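Local coordinates for protein transcriptional regulator AefR (Pseudomonas syringae pv. tomato, PDB 3CDL) that probably binds cis-regulatory DNA as a dimeric TetR-family transcriptional regulator, likely acting as a repressor, at residues B[52-57]-B[116-121]; B[84-89]-B[194-199]. All blocks are in the same frame, centred on the assembly; numbering follows the deposited sequence.

Contact 1. Residues B[52-57]-B[116-121]; sequences SKEELF and SPERAQ
Phe57 and Arg119 bring two helix starts together, with their CA atoms 8.9 Å apart, the nearest backbone approach between 52-57 and 116-121. No hydrogen bond crosses the gap. Phe57 directs its CB at the other helix, and its CG stands anti to the backbone N (chi1 -177°). This extends the ring under the aliphatic part of Arg119. In Arg119 the bend at chi2 lays CD over the middle of one ring face; the bend at chi3 then turns the guanidinium off along its own course. Arg119 CD is 3.7 Å from the Phe57 ring centroid and 12° off the ring normal, a CH-pi contact. The guanidinium is turned 69° from the ring plane. Its CZ lies 5.4 Å from the Phe57 centroid, so any cation-pi attraction is weak. On the solvent side, Glu54 OE2 and Glu118 OE1 come within 4.3 Å. These like charges probably repel mildly.

Ser52 N-caps its helix with a weak bond from Glu55 N to Ser52 OG. Phe57 also packs on Ala112 and Thr113 of helix 100-114, while Arg119 reaches Phe27 and Glu28 in a loop of the N-terminal region. The arrangement is an interdomain contact of the TetR fold: the helix that follows the predicted helix-turn-helix meets a short helix of the C-terminal regulatory domain.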
ATOM      1  N   SER B  52      21.859 -15.244 -10.808  1.00 45.05           N
ATOM      2  CA  SER B  52      21.126 -15.697  -9.620  1.00 45.24           C
ATOM      3  C   SER B  52      19.796 -14.966  -9.485  1.00 45.46           C
ATOM      4  O   SER B  52      19.614 -13.896 -10.062  1.00 45.61           O
ATOM      5  CB  SER B  52      21.952 -15.493  -8.349  1.00 44.59           C
ATOM      6  OG  SER B  52      22.263 -14.132  -8.161  1.00 43.66           O
ATOM      7  N   LYS B  53      18.883 -15.553  -8.715  1.00 45.88           N
ATOM      8  CA  LYS B  53      17.607 -14.911  -8.345  1.00 46.64           C
ATOM      9  C   LYS B  53      17.745 -13.514  -7.686  1.00 46.66           C
ATOM     10  O   LYS B  53      16.948 -12.617  -7.987  1.00 46.69           O
ATOM     11  CB  LYS B  53      16.775 -15.846  -7.462  1.00 46.62           C
ATOM     12  CG  LYS B  53      16.431 -17.178  -8.125  1.00 47.63           C
ATOM     13  CD  LYS B  53      15.918 -18.201  -7.112  1.00 48.24           C
ATOM     14  CE  LYS B  53      14.654 -17.718  -6.442  1.00 47.88           C
ATOM     15  NZ  LYS B  53      14.045 -18.780  -5.613  1.00 49.31           N
ATOM     16  N   GLU B  54      18.747 -13.335  -6.813  1.00 46.55           N
ATOM     17  CA  GLU B  54      19.160 -12.001  -6.332  1.00 46.62           C
ATOM     18  C   GLU B  54      19.327 -11.001  -7.485  1.00 46.19           C
ATOM     19  O   GLU B  54      18.698  -9.944  -7.490  1.00 46.07           O
ATOM     20  CB  GLU B  54      20.481 -12.060  -5.545  1.00 46.52           C
ATOM     21  CG  GLU B  54      20.358 -12.372  -4.045  1.00 47.38           C
ATOM     22  CD  GLU B  54      21.458 -11.713  -3.187  1.00 47.94           C
ATOM     23  OE1 GLU B  54      21.833 -10.551  -3.492  1.00 50.29           O
ATOM     24  OE2 GLU B  54      21.934 -12.346  -2.200  1.00 48.12           O
ATOM     25  N   GLU B  55      20.175 -11.344  -8.458  1.00 45.88           N
ATOM     26  CA  GLU B  55      20.472 -10.458  -9.587  1.00 45.45           C
ATOM     27  C   GLU B  55      19.228 -10.232 -10.446  1.00 44.83           C
ATOM     28  O   GLU B  55      19.103  -9.210 -11.121  1.00 44.96           O
ATOM     29  CB  GLU B  55      21.627 -11.016 -10.425  1.00 45.45           C
ATOM     30  CG  GLU B  55      22.673  -9.974 -10.860  1.00 47.17           C
ATOM     31  CD  GLU B  55      22.614  -9.589 -12.359  1.00 48.88           C
ATOM     32  OE1 GLU B  55      21.511  -9.560 -12.948  1.00 50.75           O
ATOM     33  OE2 GLU B  55      23.684  -9.308 -12.955  1.00 48.02           O
ATOM     34  N   LEU B  56      18.303 -11.183 -10.405  1.00 44.16           N
ATOM     35  CA  LEU B  56      17.060 -11.086 -11.158  1.00 43.38           C
ATOM     36  C   LEU B  56      16.043 -10.242 -10.396  1.00 43.37           C
ATOM     37  O   LEU B  56      15.367  -9.368 -10.975  1.00 43.18           O
ATOM     38  CB  LEU B  56      16.522 -12.496 -11.445  1.00 43.73           C
ATOM     39  CG  LEU B  56      15.095 -12.716 -11.963  1.00 43.25           C
ATOM     40  CD1 LEU B  56      14.844 -12.072 -13.352  1.00 42.99           C
ATOM     41  CD2 LEU B  56      14.832 -14.203 -11.989  1.00 42.63           C
ATOM     42  N   PHE B  57      15.939 -10.512  -9.092  1.00 42.70           N
ATOM     43  CA  PHE B  57      15.152  -9.678  -8.194  1.00 42.09           C
ATOM     44  C   PHE B  57      15.632  -8.228  -8.213  1.00 42.13           C
ATOM     45  O   PHE B  57      14.814  -7.308  -8.166  1.00 41.81           O
ATOM     46  CB  PHE B  57      15.186 -10.219  -6.764  1.00 41.56           C
ATOM     47  CG  PHE B  57      14.325  -9.441  -5.812  1.00 40.68           C
ATOM     48  CD1 PHE B  57      12.949  -9.646  -5.778  1.00 38.18           C
ATOM     49  CD2 PHE B  57      14.883  -8.501  -4.967  1.00 39.77           C
ATOM     50  CE1 PHE B  57      12.160  -8.944  -4.938  1.00 38.52           C
ATOM     51  CE2 PHE B  57      14.098  -7.776  -4.112  1.00 40.60           C
ATOM     52  CZ  PHE B  57      12.723  -7.991  -4.099  1.00 41.53           C
ATOM     53  N   SER B 116       9.700 -11.084   3.775  1.00 46.11           N
ATOM     54  CA  SER B 116      11.105 -11.407   3.565  1.00 46.42           C
ATOM     55  C   SER B 116      11.994 -10.252   4.013  1.00 46.96           C
ATOM     56  O   SER B 116      12.242  -9.317   3.236  1.00 47.00           O
ATOM     57  CB  SER B 116      11.374 -11.687   2.097  1.00 46.52           C
ATOM     58  OG  SER B 116      12.759 -11.511   1.824  1.00 46.96           O
ATOM     59  N   PRO B 117      12.505 -10.332   5.253  1.00 47.08           N
ATOM     60  CA  PRO B 117      13.346  -9.309   5.863  1.00 47.51           C
ATOM     61  C   PRO B 117      14.523  -8.859   4.984  1.00 47.84           C
ATOM     62  O   PRO B 117      14.680  -7.674   4.770  1.00 47.89           O
ATOM     63  CB  PRO B 117      13.851  -9.996   7.140  1.00 47.63           C
ATOM     64  CG  PRO B 117      12.795 -10.996   7.470  1.00 46.61           C
ATOM     65  CD  PRO B 117      12.303 -11.487   6.154  1.00 47.07           C
ATOM     66  N   GLU B 118      15.328  -9.799   4.492  1.00 48.63           N
ATOM     67  CA  GLU B 118      16.486  -9.520   3.616  1.00 49.54           C
ATOM     68  C   GLU B 118      16.118  -8.790   2.340  1.00 49.61           C
ATOM     69  O   GLU B 118      16.895  -8.006   1.806  1.00 49.73           O
ATOM     70  CB  GLU B 118      17.159 -10.837   3.224  1.00 49.89           C
ATOM     71  CG  GLU B 118      18.130 -10.777   2.027  1.00 50.13           C
ATOM     72  CD  GLU B 118      19.109 -11.949   2.014  1.00 50.48           C
ATOM     73  OE1 GLU B 118      19.141 -12.677   0.991  1.00 52.28           O
ATOM     74  OE2 GLU B 118      19.833 -12.145   3.024  1.00 49.41           O
ATOM     75  N   ARG B 119      14.939  -9.097   1.835  1.00 49.82           N
ATOM     76  CA  ARG B 119      14.466  -8.527   0.612  1.00 50.28           C
ATOM     77  C   ARG B 119      13.893  -7.140   0.947  1.00 51.14           C
ATOM     78  O   ARG B 119      13.955  -6.215   0.126  1.00 51.34           O
ATOM     79  CB  ARG B 119      13.404  -9.451   0.048  1.00 50.09           C
ATOM     80  CG  ARG B 119      13.404  -9.647  -1.447  1.00 50.19           C
ATOM     81  CD  ARG B 119      14.307 -10.745  -1.991  1.00 48.95           C
ATOM     82  NE  ARG B 119      14.100 -12.093  -1.439  1.00 52.73           N
ATOM     83  CZ  ARG B 119      12.929 -12.724  -1.366  1.00 50.70           C
ATOM     84  NH1 ARG B 119      11.836 -12.113  -1.782  1.00 50.60           N
ATOM     85  NH2 ARG B 119      12.845 -13.943  -0.851  1.00 47.50           N
ATOM     86  N   ALA B 120      13.350  -6.991   2.158  1.00 51.52           N
ATOM     87  CA  ALA B 120      12.877  -5.691   2.633  1.00 52.25           C
ATOM     88  C   ALA B 120      14.039  -4.712   2.742  1.00 52.59           C
ATOM     89  O   ALA B 120      13.928  -3.577   2.333  1.00 52.34           O
ATOM     90  CB  ALA B 120      12.175  -5.824   3.955  1.00 51.99           C
ATOM     91  N   GLN B 121      15.165  -5.170   3.259  1.00 54.07           N
ATOM     92  CA  GLN B 121      16.329  -4.304   3.405  1.00 55.78           C
ATOM     93  C   GLN B 121      17.030  -3.923   2.094  1.00 57.35           C
ATOM     94  O   GLN B 121      17.812  -2.982   2.072  1.00 57.41           O
ATOM     95  CB  GLN B 121      17.315  -4.882   4.423  1.00 55.46           C
ATOM     96  CG  GLN B 121      18.250  -5.940   3.906  1.00 55.05           C
ATOM     97  CD  GLN B 121      19.156  -6.484   5.006  1.00 55.28           C
ATOM     98  OE1 GLN B 121      19.913  -7.431   4.794  1.00 55.14           O
ATOM     99  NE2 GLN B 121      19.066  -5.897   6.186  1.00 53.84           N
TER

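Contact 2. Residues B[84-89]-B[194-199]; sequences EQLLEL and MFLGWY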
ATOM      1  N   GLU B  84      -1.089  23.541 -15.016  1.00 52.02           N
ATOM      2  CA  GLU B  84      -0.912  22.936 -16.335  1.00 51.41           C
ATOM      3  C   GLU B  84       0.191  21.883 -16.325  1.00 50.89           C
ATOM      4  O   GLU B  84      -0.036  20.740 -16.724  1.00 50.77           O
ATOM      5  CB  GLU B  84      -0.608  24.008 -17.382  1.00 51.76           C
ATOM      6  CG  GLU B  84      -0.859  23.553 -18.800  1.00 53.09           C
ATOM      7  CD  GLU B  84       0.002  24.286 -19.806  1.00 55.56           C
ATOM      8  OE1 GLU B  84      -0.191  25.517 -19.994  1.00 56.38           O
ATOM      9  OE2 GLU B  84       0.880  23.624 -20.409  1.00 55.92           O
ATOM     10  N   GLN B  85       1.375  22.277 -15.858  1.00 50.25           N
ATOM     11  CA  GLN B  85       2.519  21.370 -15.775  1.00 49.39           C
ATOM     12  C   GLN B  85       2.346  20.243 -14.758  1.00 48.74           C
ATOM     13  O   GLN B  85       2.753  19.130 -15.023  1.00 48.82           O
ATOM     14  CB  GLN B  85       3.839  22.132 -15.551  1.00 49.57           C
ATOM     15  CG  GLN B  85       3.941  23.010 -14.294  1.00 49.78           C
ATOM     16  CD  GLN B  85       5.168  23.933 -14.324  1.00 49.86           C
ATOM     17  OE1 GLN B  85       6.305  23.470 -14.427  1.00 52.77           O
ATOM     18  NE2 GLN B  85       4.938  25.236 -14.234  1.00 48.39           N
ATOM     19  N   LEU B  86       1.731  20.514 -13.611  1.00 47.91           N
ATOM     20  CA  LEU B  86       1.504  19.451 -12.630  1.00 47.45           C
ATOM     21  C   LEU B  86       0.419  18.472 -13.093  1.00 46.74           C
ATOM     22  O   LEU B  86       0.483  17.287 -12.805  1.00 46.45           O
ATOM     23  CB  LEU B  86       1.217  20.016 -11.217  1.00 47.24           C
ATOM     24  CG  LEU B  86       0.955  19.035 -10.053  1.00 47.54           C
ATOM     25  CD1 LEU B  86       1.958  17.879  -9.976  1.00 44.61           C
ATOM     26  CD2 LEU B  86       0.875  19.765  -8.719  1.00 47.66           C
ATOM     27  N   LEU B  87      -0.570  18.966 -13.825  1.00 47.03           N
ATOM     28  CA  LEU B  87      -1.555  18.079 -14.446  1.00 47.19           C
ATOM     29  C   LEU B  87      -0.814  17.021 -15.256  1.00 47.29           C
ATOM     30  O   LEU B  87      -1.001  15.829 -15.014  1.00 47.53           O
ATOM     31  CB  LEU B  87      -2.529  18.846 -15.354  1.00 47.14           C
ATOM     32  CG  LEU B  87      -4.043  18.634 -15.171  1.00 47.38           C
ATOM     33  CD1 LEU B  87      -4.788  19.150 -16.394  1.00 48.21           C
ATOM     34  CD2 LEU B  87      -4.474  17.188 -14.827  1.00 46.62           C
ATOM     35  N   GLU B  88       0.045  17.484 -16.169  1.00 46.79           N
ATOM     36  CA  GLU B  88       0.911  16.674 -17.014  1.00 47.38           C
ATOM     37  C   GLU B  88       1.787  15.654 -16.271  1.00 47.81           C
ATOM     38  O   GLU B  88       2.004  14.545 -16.763  1.00 47.77           O
ATOM     39  CB  GLU B  88       1.835  17.609 -17.774  1.00 47.45           C
ATOM     40  CG  GLU B  88       1.839  17.437 -19.245  1.00 48.47           C
ATOM     41  CD  GLU B  88       2.624  18.547 -19.928  1.00 52.52           C
ATOM     42  OE1 GLU B  88       2.041  19.283 -20.761  1.00 53.61           O
ATOM     43  OE2 GLU B  88       3.826  18.702 -19.615  1.00 53.71           O
ATOM     44  N   LEU B  89       2.310  16.030 -15.104  1.00 48.35           N
ATOM     45  CA  LEU B  89       3.119  15.117 -14.306  1.00 48.98           C
ATOM     46  C   LEU B  89       2.226  13.988 -13.816  1.00 48.69           C
ATOM     47  O   LEU B  89       2.556  12.806 -13.915  1.00 48.59           O
ATOM     48  CB  LEU B  89       3.729  15.830 -13.083  1.00 49.25           C
ATOM     49  CG  LEU B  89       5.100  16.519 -13.178  1.00 50.73           C
ATOM     50  CD1 LEU B  89       4.972  17.953 -13.672  1.00 50.97           C
ATOM     51  CD2 LEU B  89       5.837  16.495 -11.829  1.00 49.90           C
HETATM   52  N   MSE B 194      -6.372  19.319  -4.596  1.00 46.87           N
HETATM   53  CA  MSE B 194      -6.063  19.203  -3.192  1.00 48.36           C
HETATM   54  C   MSE B 194      -4.629  19.653  -2.951  1.00 46.20           C
HETATM   55  O   MSE B 194      -4.371  20.438  -2.050  1.00 44.85           O
HETATM   56  CB  MSE B 194      -6.260  17.768  -2.719  1.00 47.25           C
HETATM   57  CG  MSE B 194      -5.914  17.581  -1.265  1.00 50.63           C
HETATM   58 SE   MSE B 194      -6.779  16.045  -0.528  0.70 55.19          SE
HETATM   59  CE  MSE B 194      -8.159  15.863  -1.907  1.00 52.79           C
ATOM     60  N   PHE B 195      -3.716  19.157  -3.782  1.00 46.17           N
ATOM     61  CA  PHE B 195      -2.297  19.419  -3.593  1.00 46.27           C
ATOM     62  C   PHE B 195      -2.035  20.910  -3.725  1.00 46.15           C
ATOM     63  O   PHE B 195      -1.535  21.551  -2.793  1.00 45.39           O
ATOM     64  CB  PHE B 195      -1.397  18.594  -4.547  1.00 45.61           C
ATOM     65  CG  PHE B 195       0.085  18.756  -4.252  1.00 46.09           C
ATOM     66  CD1 PHE B 195       0.704  17.983  -3.255  1.00 45.89           C
ATOM     67  CD2 PHE B 195       0.841  19.732  -4.905  1.00 44.60           C
ATOM     68  CE1 PHE B 195       2.054  18.162  -2.947  1.00 45.79           C
ATOM     69  CE2 PHE B 195       2.195  19.922  -4.596  1.00 44.90           C
ATOM     70  CZ  PHE B 195       2.805  19.131  -3.622  1.00 44.53           C
ATOM     71  N   LEU B 196      -2.408  21.468  -4.872  1.00 46.46           N
ATOM     72  CA  LEU B 196      -2.067  22.863  -5.133  1.00 47.24           C
ATOM     73  C   LEU B 196      -2.827  23.801  -4.223  1.00 47.85           C
ATOM     74  O   LEU B 196      -2.278  24.834  -3.802  1.00 47.72           O
ATOM     75  CB  LEU B 196      -2.266  23.235  -6.608  1.00 47.29           C
ATOM     76  CG  LEU B 196      -1.042  22.898  -7.451  1.00 46.16           C
ATOM     77  CD1 LEU B 196      -1.243  23.369  -8.859  1.00 44.99           C
ATOM     78  CD2 LEU B 196       0.203  23.539  -6.846  1.00 44.21           C
ATOM     79  N   GLY B 197      -4.077  23.413  -3.918  1.00 48.18           N
ATOM     80  CA  GLY B 197      -4.910  24.075  -2.919  1.00 48.42           C
ATOM     81  C   GLY B 197      -4.129  24.442  -1.666  1.00 49.02           C
ATOM     82  O   GLY B 197      -4.200  25.584  -1.194  1.00 49.61           O
ATOM     83  N   TRP B 198      -3.366  23.477  -1.139  1.00 49.03           N
ATOM     84  CA  TRP B 198      -2.622  23.654   0.115  1.00 48.21           C
ATOM     85  C   TRP B 198      -1.229  24.232  -0.078  1.00 47.71           C
ATOM     86  O   TRP B 198      -0.813  25.105   0.667  1.00 47.62           O
ATOM     87  CB  TRP B 198      -2.554  22.339   0.921  1.00 47.85           C
ATOM     88  CG  TRP B 198      -1.714  22.479   2.164  1.00 47.43           C
ATOM     89  CD1 TRP B 198      -0.515  21.888   2.397  1.00 48.21           C
ATOM     90  CD2 TRP B 198      -1.991  23.294   3.322  1.00 48.20           C
ATOM     91  NE1 TRP B 198      -0.019  22.269   3.625  1.00 49.38           N
ATOM     92  CE2 TRP B 198      -0.905  23.133   4.215  1.00 49.66           C
ATOM     93  CE3 TRP B 198      -3.041  24.153   3.685  1.00 48.76           C
ATOM     94  CZ2 TRP B 198      -0.842  23.792   5.460  1.00 47.95           C
ATOM     95  CZ3 TRP B 198      -2.976  24.813   4.927  1.00 48.28           C
ATOM     96  CH2 TRP B 198      -1.885  24.620   5.796  1.00 47.68           C
ATOM     97  N   TYR B 199      -0.506  23.758  -1.077  1.00 48.48           N
ATOM     98  CA  TYR B 199       0.904  24.135  -1.225  1.00 49.10           C
ATOM     99  C   TYR B 199       1.236  25.357  -2.072  1.00 50.10           C
ATOM    100  O   TYR B 199       2.289  26.000  -1.870  1.00 50.21           O
ATOM    101  CB  TYR B 199       1.710  22.956  -1.707  1.00 48.39           C
ATOM    102  CG  TYR B 199       1.948  21.951  -0.619  1.00 48.57           C
ATOM    103  CD1 TYR B 199       2.717  22.263   0.504  1.00 46.81           C
ATOM    104  CD2 TYR B 199       1.413  20.676  -0.715  1.00 49.12           C
ATOM    105  CE1 TYR B 199       2.931  21.321   1.491  1.00 47.24           C
ATOM    106  CE2 TYR B 199       1.634  19.731   0.265  1.00 47.59           C
ATOM    107  CZ  TYR B 199       2.373  20.047   1.357  1.00 46.98           C
ATOM    108  OH  TYR B 199       2.553  19.073   2.308  1.00 47.19           O
TER
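Leu86 meets Phe195 and Leu196 through a single methyl group, CD2. Leu86 CD2 lies 3.8 Å from Phe195 CD2, approaching the ring obliquely. The same methyl is 3.9 Å from Leu196 CG. The two leucines reach toward each other tip to tip, whereas the Leu86 side chain and the phenylalanine cross at about a right angle. Leu86 CG is anti to its own N (chi1 -180°), which carries the branched end toward helix 181-199. Phe195 has a similar first torsion, -174°, and offers one ortho carbon to the methyl. The contact is wholly apolar and buried. The two backbones stay well apart, with Leu86 CA and Leu196 CA 9.0 Å from each other, so side chains alone bridge the helices.

This is helix-to-helix core packing in the all-helical C-terminal domain of a TetR-family protein. Helix 82-97 here packs against helix 181-199, the last helix of the chain. Helices 133-143 and 152-167 add to this packing: Trp137 and Met159 touch Leu86, while Ile138, Ala155 and Met159 touch Phe195. One turn on from Phe195, Tyr199 CD2 lies 3.4 Å above the Phe195 ring plane, toward its rim. Beside Leu86, Gln85 OE1 accepts from Arg77 N and Trp137 NE1, tying its helix to the preceding loop and to helix 133-143. Met194 of the second subunit packs on both Phe195 and Tyr199.

How the contacts relate
Contacts 1 and 2 lie on opposite sides of the chain's centre, with their own centres 36 Å apart. Their nearest atoms are about 24 Å apart, so they do not touch. Along the chain the order is 52-57, 84-89, 116-121, 194-199, and the two pairings therefore cross. Helices 53-64 and 82-97 are consecutive, yet each serves a different contact. Contact 1 joins the predicted DNA-binding region to the C-terminal domain. Contact 2 lies within that domain. The second subunit reaches four residues of contact 2 and one, Ala120, of contact 1. Together they mark two levels of the TetR architecture: attachment of the probable DNA-binding head, and the helical body.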